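Side-chain contacts in putative cytosine/guanine deaminase (Unidentified, PDB 2PAJ), which catalyses the zinc-dependent hydrolytic deamination of 2-amino-4-hydroxypteridines such as isoxanthopterin, giving 2,4-dihydroxypteridines and ammonium: residues 148-153 with 198-203; 83-88 with 119-124; 113-118 with 136-141; 266-271 with 295-300. All coordinates share one frame; numbering follows the deposited sequence.

Contact 1 (148-153 with 198-203)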
# COMPACT_ATOMS: atom_id res chain seq x y z
N ASP A 148 -9.67 1.56 -19.79
CA ASP A 148 -8.64 2.33 -19.10
C ASP A 148 -8.45 1.83 -17.66
O ASP A 148 -9.19 2.21 -16.74
CB ASP A 148 -9.00 3.82 -19.10
CG ASP A 148 -7.84 4.67 -18.66
OD1 ASP A 148 -6.86 4.06 -18.19
OD2 ASP A 148 -7.89 5.91 -18.79
N SER A 149 -7.46 0.96 -17.48
CA SER A 149 -7.15 0.40 -16.16
C SER A 149 -6.95 1.53 -15.15
O SER A 149 -7.62 1.59 -14.12
CB SER A 149 -5.87 -0.41 -16.25
OG SER A 149 -6.06 -1.48 -17.14
N SER A 150 -6.01 2.41 -15.46
CA SER A 150 -5.71 3.52 -14.59
C SER A 150 -6.97 4.28 -14.19
O SER A 150 -7.18 4.57 -13.01
CB SER A 150 -4.72 4.44 -15.28
OG SER A 150 -3.60 3.68 -15.70
N ALA A 151 -7.82 4.60 -15.16
CA ALA A 151 -9.06 5.32 -14.88
C ALA A 151 -9.86 4.58 -13.82
O ALA A 151 -10.23 5.14 -12.80
CB ALA A 151 -9.88 5.45 -16.15
N ILE A 152 -10.13 3.32 -14.10
CA ILE A 152 -10.90 2.47 -13.20
C ILE A 152 -10.33 2.42 -11.78
O ILE A 152 -11.08 2.55 -10.80
CB ILE A 152 -10.98 1.04 -13.78
CG1 ILE A 152 -11.71 1.07 -15.13
CG2 ILE A 152 -11.67 0.13 -12.80
CD1 ILE A 152 -11.55 -0.19 -15.95
N LEU A 153 -9.02 2.24 -11.66
CA LEU A 153 -8.38 2.17 -10.36
C LEU A 153 -8.60 3.44 -9.53
O LEU A 153 -8.93 3.35 -8.34
CB LEU A 153 -6.89 1.87 -10.51
CG LEU A 153 -6.49 0.44 -10.87
CD1 LEU A 153 -4.98 0.29 -10.90
CD2 LEU A 153 -7.08 -0.51 -9.86
N GLU A 198 3.08 10.48 -19.16
CA GLU A 198 3.00 11.94 -19.23
C GLU A 198 1.52 12.32 -19.14
O GLU A 198 1.12 13.25 -18.43
CB GLU A 198 3.63 12.41 -20.54
CG GLU A 198 5.07 11.91 -20.68
CD GLU A 198 5.87 12.64 -21.75
OE1 GLU A 198 5.54 12.50 -22.96
OE2 GLU A 198 6.84 13.35 -21.39
N ARG A 199 0.70 11.55 -19.84
CA ARG A 199 -0.74 11.76 -19.83
C ARG A 199 -1.22 11.63 -18.38
O ARG A 199 -1.87 12.54 -17.86
CB ARG A 199 -1.40 10.72 -20.73
CG ARG A 199 -2.90 10.70 -20.63
CD ARG A 199 -3.42 9.29 -20.93
NE ARG A 199 -4.62 8.97 -20.15
CZ ARG A 199 -4.77 7.85 -19.46
NH1 ARG A 199 -3.80 6.94 -19.44
NH2 ARG A 199 -5.88 7.64 -18.75
N LEU A 200 -0.89 10.51 -17.74
CA LEU A 200 -1.27 10.25 -16.35
C LEU A 200 -0.68 11.24 -15.35
O LEU A 200 -1.34 11.65 -14.39
CB LEU A 200 -0.84 8.84 -15.95
CG LEU A 200 -1.52 7.70 -16.70
CD1 LEU A 200 -0.86 6.38 -16.35
CD2 LEU A 200 -3.02 7.70 -16.37
N ALA A 201 0.56 11.63 -15.58
CA ALA A 201 1.23 12.58 -14.71
C ALA A 201 0.50 13.90 -14.70
O ALA A 201 0.36 14.55 -13.67
CB ALA A 201 2.65 12.78 -15.15
N ALA A 202 0.02 14.31 -15.87
CA ALA A 202 -0.67 15.59 -15.99
C ALA A 202 -2.12 15.50 -15.54
O ALA A 202 -2.68 16.49 -15.09
CB ALA A 202 -0.61 16.07 -17.42
N ARG A 203 -2.71 14.32 -15.64
CA ARG A 203 -4.10 14.14 -15.29
C ARG A 203 -4.39 13.91 -13.81
O ARG A 203 -5.23 14.59 -13.23
CB ARG A 203 -4.67 12.98 -16.10
CG ARG A 203 -6.18 12.83 -16.14
CD ARG A 203 -6.48 11.50 -16.81
NE ARG A 203 -7.85 11.28 -17.28
CZ ARG A 203 -8.94 11.44 -16.53
NH1 ARG A 203 -8.83 11.83 -15.27
NH2 ARG A 203 -10.14 11.18 -17.05
O HOH W 1 -3.62 4.17 -18.48

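Contact 2 (83-88 with 119-124)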
# COMPACT_ATOMS: atom_id res chain seq x y z
N LEU A 83 -8.94 -11.56 -8.08
CA LEU A 83 -9.90 -12.49 -8.65
C LEU A 83 -9.14 -13.72 -9.11
O LEU A 83 -9.69 -14.58 -9.79
CB LEU A 83 -10.65 -11.88 -9.84
CG LEU A 83 -11.77 -10.87 -9.56
CD1 LEU A 83 -12.27 -10.36 -10.89
CD2 LEU A 83 -12.92 -11.50 -8.77
N LEU A 84 -7.87 -13.78 -8.72
CA LEU A 84 -6.98 -14.88 -9.05
C LEU A 84 -6.32 -15.37 -7.76
O LEU A 84 -5.20 -15.90 -7.79
CB LEU A 84 -5.90 -14.41 -10.03
CG LEU A 84 -6.34 -13.72 -11.33
CD1 LEU A 84 -5.12 -13.16 -12.03
CD2 LEU A 84 -7.08 -14.71 -12.23
N LYS A 85 -7.02 -15.18 -6.64
CA LYS A 85 -6.54 -15.57 -5.32
C LYS A 85 -5.89 -16.95 -5.28
O LYS A 85 -4.71 -17.09 -4.90
CB LYS A 85 -7.71 -15.53 -4.32
CG LYS A 85 -8.25 -14.13 -4.04
CD LYS A 85 -8.32 -13.87 -2.54
CE LYS A 85 -8.45 -12.40 -2.21
NZ LYS A 85 -9.84 -11.91 -2.28
N GLY A 86 -6.65 -17.96 -5.67
CA GLY A 86 -6.10 -19.31 -5.68
C GLY A 86 -4.61 -19.46 -5.99
O GLY A 86 -3.79 -19.60 -5.08
N GLU A 87 -4.26 -19.44 -7.28
CA GLU A 87 -2.87 -19.59 -7.75
C GLU A 87 -2.48 -18.60 -8.85
O GLU A 87 -3.20 -17.62 -9.09
CB GLU A 87 -2.65 -21.03 -8.24
CG GLU A 87 -2.05 -21.95 -7.18
CD GLU A 87 -0.78 -21.35 -6.58
OE1 GLU A 87 -0.88 -20.39 -5.78
OE2 GLU A 87 0.32 -21.83 -6.92
N PRO A 88 -1.33 -18.83 -9.53
CA PRO A 88 -0.97 -17.87 -10.59
C PRO A 88 -1.81 -17.95 -11.88
O PRO A 88 -1.49 -18.70 -12.80
CB PRO A 88 0.51 -18.18 -10.84
CG PRO A 88 0.99 -18.65 -9.50
CD PRO A 88 -0.14 -19.56 -9.06
N ALA A 119 -10.43 -4.99 -8.43
CA ALA A 119 -9.93 -3.80 -7.78
C ALA A 119 -10.81 -3.45 -6.61
O ALA A 119 -10.31 -3.17 -5.52
CB ALA A 119 -9.91 -2.64 -8.76
N ARG A 120 -12.12 -3.48 -6.82
CA ARG A 120 -13.04 -3.16 -5.74
C ARG A 120 -12.82 -4.12 -4.57
O ARG A 120 -12.62 -3.69 -3.44
CB ARG A 120 -14.49 -3.22 -6.23
CG ARG A 120 -15.49 -2.65 -5.23
CD ARG A 120 -16.80 -2.30 -5.93
NE ARG A 120 -17.88 -1.95 -5.00
CZ ARG A 120 -17.86 -0.92 -4.16
NH1 ARG A 120 -16.81 -0.12 -4.12
NH2 ARG A 120 -18.89 -0.69 -3.36
N ILE A 121 -12.85 -5.42 -4.86
CA ILE A 121 -12.65 -6.43 -3.83
C ILE A 121 -11.39 -6.18 -2.99
O ILE A 121 -11.48 -5.98 -1.78
CB ILE A 121 -12.53 -7.83 -4.45
CG1 ILE A 121 -13.89 -8.28 -4.98
CG2 ILE A 121 -12.02 -8.80 -3.42
CD1 ILE A 121 -13.85 -9.49 -5.94
N GLY A 122 -10.23 -6.19 -3.62
CA GLY A 122 -8.99 -5.98 -2.89
C GLY A 122 -8.91 -4.66 -2.15
O GLY A 122 -8.28 -4.55 -1.11
N LEU A 123 -9.56 -3.65 -2.72
CA LEU A 123 -9.57 -2.32 -2.14
C LEU A 123 -10.45 -2.35 -0.88
O LEU A 123 -10.09 -1.80 0.16
CB LEU A 123 -10.13 -1.33 -3.16
CG LEU A 123 -9.42 -0.02 -3.49
CD1 LEU A 123 -7.93 -0.25 -3.70
CD2 LEU A 123 -10.07 0.58 -4.73
N ILE A 124 -11.60 -3.01 -0.99
CA ILE A 124 -12.52 -3.13 0.13
C ILE A 124 -11.90 -3.89 1.30
O ILE A 124 -12.00 -3.47 2.45
CB ILE A 124 -13.81 -3.88 -0.25
CG1 ILE A 124 -14.58 -3.14 -1.36
CG2 ILE A 124 -14.69 -4.01 0.96
CD1 ILE A 124 -15.10 -1.78 -0.96

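Contact 3 (113-118 with 136-141)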
# COMPACT_ATOMS: atom_id res chain seq x y z
N ARG A 113 -15.67 -4.92 -16.77
CA ARG A 113 -16.38 -5.41 -15.60
C ARG A 113 -15.46 -6.10 -14.60
O ARG A 113 -15.41 -5.73 -13.42
CB ARG A 113 -17.48 -6.38 -16.06
CG ARG A 113 -18.19 -7.09 -14.94
CD ARG A 113 -19.29 -6.21 -14.33
NE ARG A 113 -19.50 -6.51 -12.91
CZ ARG A 113 -18.81 -5.96 -11.90
NH1 ARG A 113 -17.85 -5.06 -12.15
NH2 ARG A 113 -19.07 -6.32 -10.65
N ARG A 114 -14.74 -7.11 -15.08
CA ARG A 114 -13.85 -7.88 -14.25
C ARG A 114 -12.74 -7.11 -13.56
O ARG A 114 -12.60 -7.20 -12.34
CB ARG A 114 -13.27 -9.05 -15.06
CG ARG A 114 -14.33 -10.10 -15.36
CD ARG A 114 -13.84 -11.21 -16.26
NE ARG A 114 -14.87 -12.22 -16.47
CZ ARG A 114 -14.78 -13.22 -17.35
NH1 ARG A 114 -13.70 -13.35 -18.10
NH2 ARG A 114 -15.78 -14.08 -17.46
N PHE A 115 -11.96 -6.35 -14.33
CA PHE A 115 -10.87 -5.59 -13.74
C PHE A 115 -11.41 -4.74 -12.60
O PHE A 115 -10.83 -4.66 -11.52
CB PHE A 115 -10.23 -4.67 -14.78
CG PHE A 115 -8.99 -3.97 -14.28
CD1 PHE A 115 -7.78 -4.64 -14.23
CD2 PHE A 115 -9.04 -2.65 -13.86
CE1 PHE A 115 -6.64 -4.02 -13.77
CE2 PHE A 115 -7.90 -2.01 -13.39
CZ PHE A 115 -6.70 -2.70 -13.34
N ARG A 116 -12.55 -4.12 -12.86
CA ARG A 116 -13.21 -3.26 -11.88
C ARG A 116 -13.60 -3.99 -10.59
O ARG A 116 -13.50 -3.43 -9.50
CB ARG A 116 -14.45 -2.66 -12.54
CG ARG A 116 -15.10 -1.55 -11.77
CD ARG A 116 -15.56 -0.51 -12.75
NE ARG A 116 -15.23 0.83 -12.30
CZ ARG A 116 -15.08 1.86 -13.12
NH1 ARG A 116 -15.23 1.70 -14.44
NH2 ARG A 116 -14.78 3.06 -12.63
N LEU A 117 -14.06 -5.23 -10.74
CA LEU A 117 -14.47 -6.05 -9.62
C LEU A 117 -13.28 -6.44 -8.75
O LEU A 117 -13.33 -6.31 -7.53
CB LEU A 117 -15.16 -7.31 -10.12
CG LEU A 117 -15.78 -8.20 -9.04
CD1 LEU A 117 -17.01 -7.52 -8.43
CD2 LEU A 117 -16.15 -9.53 -9.67
N ALA A 118 -12.21 -6.92 -9.39
CA ALA A 118 -11.01 -7.32 -8.67
C ALA A 118 -10.45 -6.18 -7.84
O ALA A 118 -10.05 -6.36 -6.69
CB ALA A 118 -9.96 -7.80 -9.66
N ASP A 136 -0.97 0.40 -5.84
CA ASP A 136 -1.09 -0.79 -6.67
C ASP A 136 -0.07 -0.79 -7.80
O ASP A 136 0.09 0.21 -8.50
CB ASP A 136 -2.50 -0.91 -7.24
CG ASP A 136 -2.65 -2.13 -8.14
OD1 ASP A 136 -2.41 -3.27 -7.67
OD2 ASP A 136 -3.00 -1.97 -9.33
N HIS A 137 0.63 -1.91 -7.95
CA HIS A 137 1.62 -2.09 -9.00
C HIS A 137 0.83 -2.72 -10.14
O HIS A 137 0.86 -3.93 -10.35
CB HIS A 137 2.75 -3.03 -8.54
CG HIS A 137 3.93 -3.06 -9.46
ND1 HIS A 137 5.01 -3.89 -9.26
CD2 HIS A 137 4.21 -2.34 -10.57
CE1 HIS A 137 5.90 -3.69 -10.21
NE2 HIS A 137 5.44 -2.75 -11.02
N ASN A 138 0.10 -1.87 -10.84
CA ASN A 138 -0.74 -2.29 -11.95
C ASN A 138 0.08 -2.52 -13.21
O ASN A 138 0.89 -1.67 -13.60
CB ASN A 138 -1.84 -1.26 -12.20
CG ASN A 138 -2.77 -1.65 -13.33
OD1 ASN A 138 -2.95 -2.84 -13.62
ND2 ASN A 138 -3.40 -0.66 -13.95
N TYR A 139 -0.10 -3.68 -13.83
CA TYR A 139 0.64 -3.95 -15.05
C TYR A 139 -0.20 -4.56 -16.15
O TYR A 139 0.33 -5.14 -17.11
CB TYR A 139 1.90 -4.78 -14.77
CG TYR A 139 1.69 -6.12 -14.12
CD1 TYR A 139 1.11 -7.17 -14.83
CD2 TYR A 139 2.16 -6.35 -12.84
CE1 TYR A 139 1.01 -8.42 -14.27
CE2 TYR A 139 2.07 -7.60 -12.26
CZ TYR A 139 1.49 -8.63 -12.99
OH TYR A 139 1.40 -9.87 -12.42
N VAL A 140 -1.51 -4.39 -16.03
CA VAL A 140 -2.35 -4.86 -17.11
C VAL A 140 -2.48 -3.66 -18.07
O VAL A 140 -3.22 -2.69 -17.83
CB VAL A 140 -3.74 -5.37 -16.61
CG1 VAL A 140 -3.60 -5.87 -15.19
CG2 VAL A 140 -4.80 -4.31 -16.74
N TYR A 141 -1.68 -3.72 -19.12
CA TYR A 141 -1.61 -2.71 -20.18
C TYR A 141 -1.13 -3.47 -21.41
O TYR A 141 -0.33 -4.40 -21.30
CB TYR A 141 -0.59 -1.63 -19.82
CG TYR A 141 -0.96 -0.80 -18.61
CD1 TYR A 141 -2.06 0.06 -18.65
CD2 TYR A 141 -0.21 -0.88 -17.43
CE1 TYR A 141 -2.41 0.82 -17.55
CE2 TYR A 141 -0.55 -0.12 -16.32
CZ TYR A 141 -1.65 0.72 -16.39
OH TYR A 141 -2.03 1.44 -15.29

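Contact 4 (266-271 with 295-300)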
# COMPACT_ATOMS: atom_id res chain seq x y z
N SER A 266 26.42 -7.38 -9.74
CA SER A 266 25.28 -7.39 -8.79
C SER A 266 24.02 -6.68 -9.27
O SER A 266 24.08 -5.68 -9.98
CB SER A 266 25.71 -6.78 -7.46
OG SER A 266 24.58 -6.33 -6.73
N PRO A 267 22.84 -7.19 -8.88
CA PRO A 267 21.57 -6.59 -9.29
C PRO A 267 21.41 -5.13 -8.84
O PRO A 267 21.10 -4.24 -9.64
CB PRO A 267 20.54 -7.51 -8.65
CG PRO A 267 21.22 -8.84 -8.69
CD PRO A 267 22.62 -8.50 -8.24
N VAL A 268 21.62 -4.89 -7.55
CA VAL A 268 21.52 -3.56 -6.99
C VAL A 268 22.57 -2.64 -7.64
O VAL A 268 22.27 -1.53 -8.06
CB VAL A 268 21.71 -3.61 -5.45
CG1 VAL A 268 21.68 -2.22 -4.86
CG2 VAL A 268 20.62 -4.46 -4.85
N ALA A 269 23.81 -3.13 -7.73
CA ALA A 269 24.90 -2.38 -8.32
C ALA A 269 24.60 -2.02 -9.79
O ALA A 269 25.00 -0.96 -10.28
CB ALA A 269 26.20 -3.19 -8.22
N PHE A 270 23.90 -2.91 -10.48
CA PHE A 270 23.52 -2.69 -11.87
C PHE A 270 22.48 -1.57 -11.90
O PHE A 270 22.58 -0.63 -12.68
CB PHE A 270 22.92 -3.98 -12.44
CG PHE A 270 22.68 -3.93 -13.91
CD1 PHE A 270 23.73 -4.08 -14.80
CD2 PHE A 270 21.40 -3.72 -14.41
CE1 PHE A 270 23.52 -4.02 -16.17
CE2 PHE A 270 21.16 -3.66 -15.79
CZ PHE A 270 22.22 -3.81 -16.67
N CYS A 271 21.48 -1.67 -11.03
CA CYS A 271 20.45 -0.65 -10.94
C CYS A 271 21.07 0.71 -10.70
O CYS A 271 20.65 1.71 -11.28
CB CYS A 271 19.48 -0.97 -9.81
SG CYS A 271 18.32 -2.26 -10.21
N ALA A 295 24.43 -1.84 1.82
CA ALA A 295 25.11 -0.56 2.03
C ALA A 295 24.72 0.44 0.95
O ALA A 295 24.47 1.62 1.23
CB ALA A 295 26.62 -0.77 2.03
N LEU A 296 24.66 -0.04 -0.29
CA LEU A 296 24.29 0.80 -1.42
C LEU A 296 22.85 1.28 -1.28
O LEU A 296 22.52 2.38 -1.69
CB LEU A 296 24.44 0.03 -2.73
CG LEU A 296 25.46 0.55 -3.75
CD1 LEU A 296 25.26 -0.21 -5.05
CD2 LEU A 296 25.28 2.04 -3.97
N LEU A 297 22.00 0.44 -0.73
CA LEU A 297 20.61 0.83 -0.53
C LEU A 297 20.54 1.86 0.57
O LEU A 297 19.73 2.77 0.53
CB LEU A 297 19.76 -0.38 -0.14
CG LEU A 297 19.53 -1.40 -1.25
CD1 LEU A 297 18.88 -2.64 -0.67
CD2 LEU A 297 18.66 -0.78 -2.34
N ALA A 298 21.42 1.70 1.55
CA ALA A 298 21.48 2.60 2.69
C ALA A 298 22.02 3.98 2.31
O ALA A 298 21.49 5.00 2.76
CB ALA A 298 22.33 1.99 3.79
N GLN A 299 23.08 4.03 1.50
CA GLN A 299 23.67 5.31 1.12
C GLN A 299 22.83 6.08 0.10
O GLN A 299 22.82 7.32 0.12
CB GLN A 299 25.08 5.10 0.56
CG GLN A 299 25.10 4.60 -0.86
CD GLN A 299 26.43 4.90 -1.57
OE1 GLN A 299 27.46 4.28 -1.29
NE2 GLN A 299 26.39 5.86 -2.49
N THR A 300 22.13 5.36 -0.77
CA THR A 300 21.30 5.99 -1.78
C THR A 300 19.92 6.34 -1.25
O THR A 300 19.22 7.15 -1.84
CB THR A 300 21.14 5.08 -3.02
OG1 THR A 300 20.50 3.85 -2.66
CG2 THR A 300 22.50 4.77 -3.60

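Contact 1 (148-153 with 198-203)
Arg199 reaches from its helix to meet Asp148, which sits just ahead of helix 149-159. The two side chains approach from opposite directions. Arg199 NH2 lies 2.7 Å from Asp148 OD2, a salt bridge. The carboxylate and guanidinium planes are turned 53° from each other, so the two flat groups are not matched side by side. Arg199 leaves its helix with CG anti to the backbone N (chi1 171°), and the chain bends at chi3 near its end. Arg199 NH1 is turned to a water, 2.9 Å from the water O, which lies in the guanidinium plane. The same water donates to Asp148 OD1 and is 2.8 Å from Ser150 OG. It therefore bridges both sides of the contact. NH1 also has a salt bridge to Asp196, and this second acid should limit rotation of the guanidinium group. Asp148 divides its oxygens: OD2 takes the arginine, while OD1 accepts a weak capping bond from Ala151 N (3.2 Å). Asp148 is thus the N-cap of helix 149-159.

Leu200 follows with the apolar half. Leu200 CD2 is 3.8 Å from Ser150 CB, and the same methyl lies over one face of the Arg199 guanidinium, offset toward the rim.

Helices 149-159 and 190-203 belong to the outer layer of the barrel. Strand 163-168 lies beneath them, with Ser150 on Leu166 and Leu200 on Arg168. Ser150 OG also bonds to Tyr141 OH, and helix 112-127 packs against Ile152 and Leu153.

Contact 2 (83-88 with 119-124)
Leu83 and Lys85 lie against one residue, Ile121. This joins two parts of the amidohydrolase (beta/alpha)8 barrel: the long loop after strand 67-73, and helix 112-127, which follows that loop. The metal-binding His76 and His78 lie near the start of the loop, and Gln81 is probably a substrate-binding residue. Residues 83-88 continue the same loop.

Leu83 is buried. Its CB is not directed at the helix, but the end of the side chain comes nearer. With CG anti to the carbonyl carbon (chi1 -77°), the methyl Leu83 CD2 can reach Ile121 CD1 at 3.6 Å, and the two side chains cross at about a right angle. Leu83 also packs on Leu117 and Ala118, one turn earlier in the same helix. The leucine thus lies along the side of the helix and touches more than one turn.

Lys85 comes next and is turned toward the helix. Its chain is bent at chi2 and again at chi4. The bends bring the ammonium group alongside the branch methyl of Ile121, while its charge is met by Glu125 in a salt bridge, one turn further along the helix. The side chain of Lys85 is about 7 Å from that of Gln81.

Ile121 divides its two branches between these partners. It also touches Leu467 and Ala471, so helix 464-483 packs against this part of helix 112-127 too. No hydrogen bond joins residues 83-88 to 119-124. The end of the long branch, CD1, takes the leucine, and the short branch, Ile121 CG2, stands 4.0 Å from Lys85 NZ.

Contact 3 (113-118 with 136-141)
Phe115 leaves its helix with CG anti to the backbone N (chi1 -173°), and Asn138 does the same from its loop (chi1 -179°). Both side chains are thereby directed at each other's segment and meet from opposite directions. The ring presents its edge to the amide. Asn138 OD1 lies near the ring plane, 3.8 Å from Phe115 CZ, and the ring and amide planes are 38° apart. An oxygen at a ring edge faces the weakly positive C-H groups, which should favour this approach.

Asn138 OD1 is held by its own loop. It accepts from Val140 N at 3.2 Å in a nearly straight bond, which makes an Asx turn. The N-H comes from well above the carbonyl plane and not along a lone pair. Val140, the donor of the turn, also lies next to the ring. These residues lie in the loop that follows strand 131-136 of the (beta/alpha)8 barrel, and helix 112-127 packs outside that strand. The side chain of Asn138 is about 7 Å from that of the zinc ligand His78, and His137 O accepts a hydrogen bond from His78 ND1.

Val140 supplies the apolar part. Val140 CG2 is 3.5 Å and Val140 CG1 3.8 Å from Phe115 CE1, with CG2 coming in obliquely to the ring. All three touching side chains are buried. Ser149 and Leu153 of helix 149-159 also pack on Asn138, while Ser149 OG bonds to Val140 O.

Contact 4 (266-271 with 295-300)
Val268 is the bump on one helix, and Leu296 with Leu297 forms the shallow hollow on the other. Val268 CG1 is 4.1 Å from both Leu296 CD1 and Leu296 CB and 4.2 Å from Leu297 CD2, so it rests between the two leucines. Its torsion sets CG1 anti to the backbone N (chi1 177°) and so extends this methyl toward the other helix.

Leu296 fits back in the other direction. It slides past Val268, and Leu296 CD1 comes down on the backbone of the first helix, 3.9 Å from Ala269 CA. Ala269 has only a CB here, and that small bump leaves the helix surface low enough for the leucine methyl to approach. Leu297 starts off aside from the contact, but its end comes nearer and flanks Val268 CG1 on the side away from Leu296 CD1.

Polar groups hold the helix ends. Ser266 is the N-cap, and its OG accepts a weak bond from Ala269 N. Thr300 OG1 gives a bond of 2.7 Å to Leu296 O, which also accepts from Thr300 N. Thr300 OG1 has a further hydrogen bond to Thr302 OG1.

The short helix axes are 10.4 Å apart at closest approach and run within 34° of parallel. Such side-by-side helices, which alternate along the chain with parallel strands 244-248, 281-284 and 303-306, are typical of the outer layer of a (beta/alpha)8 barrel.

How the contacts relate
All four contacts lie in the amidohydrolase barrel. Contacts 2 and 3 share helix 112-127, with centres 9 Å apart, and their segments alternate along the chain. Contact 1 opens after both have closed, and its centre is 13 Å from that of contact 3. Helix 149-159 of contact 1 touches the other two: Leu153 packs on Ala119, while Ser149 and Ser150 probably hydrogen-bond to the loop 136-141. These three contacts thus form one continuous patch. Contact 4 stands apart, about 31 to 33 Å from the other centres, and comes last in sequence. Outer helices and loops that follow the strands are thus joined at two separate places around the barrel that carries the zinc site.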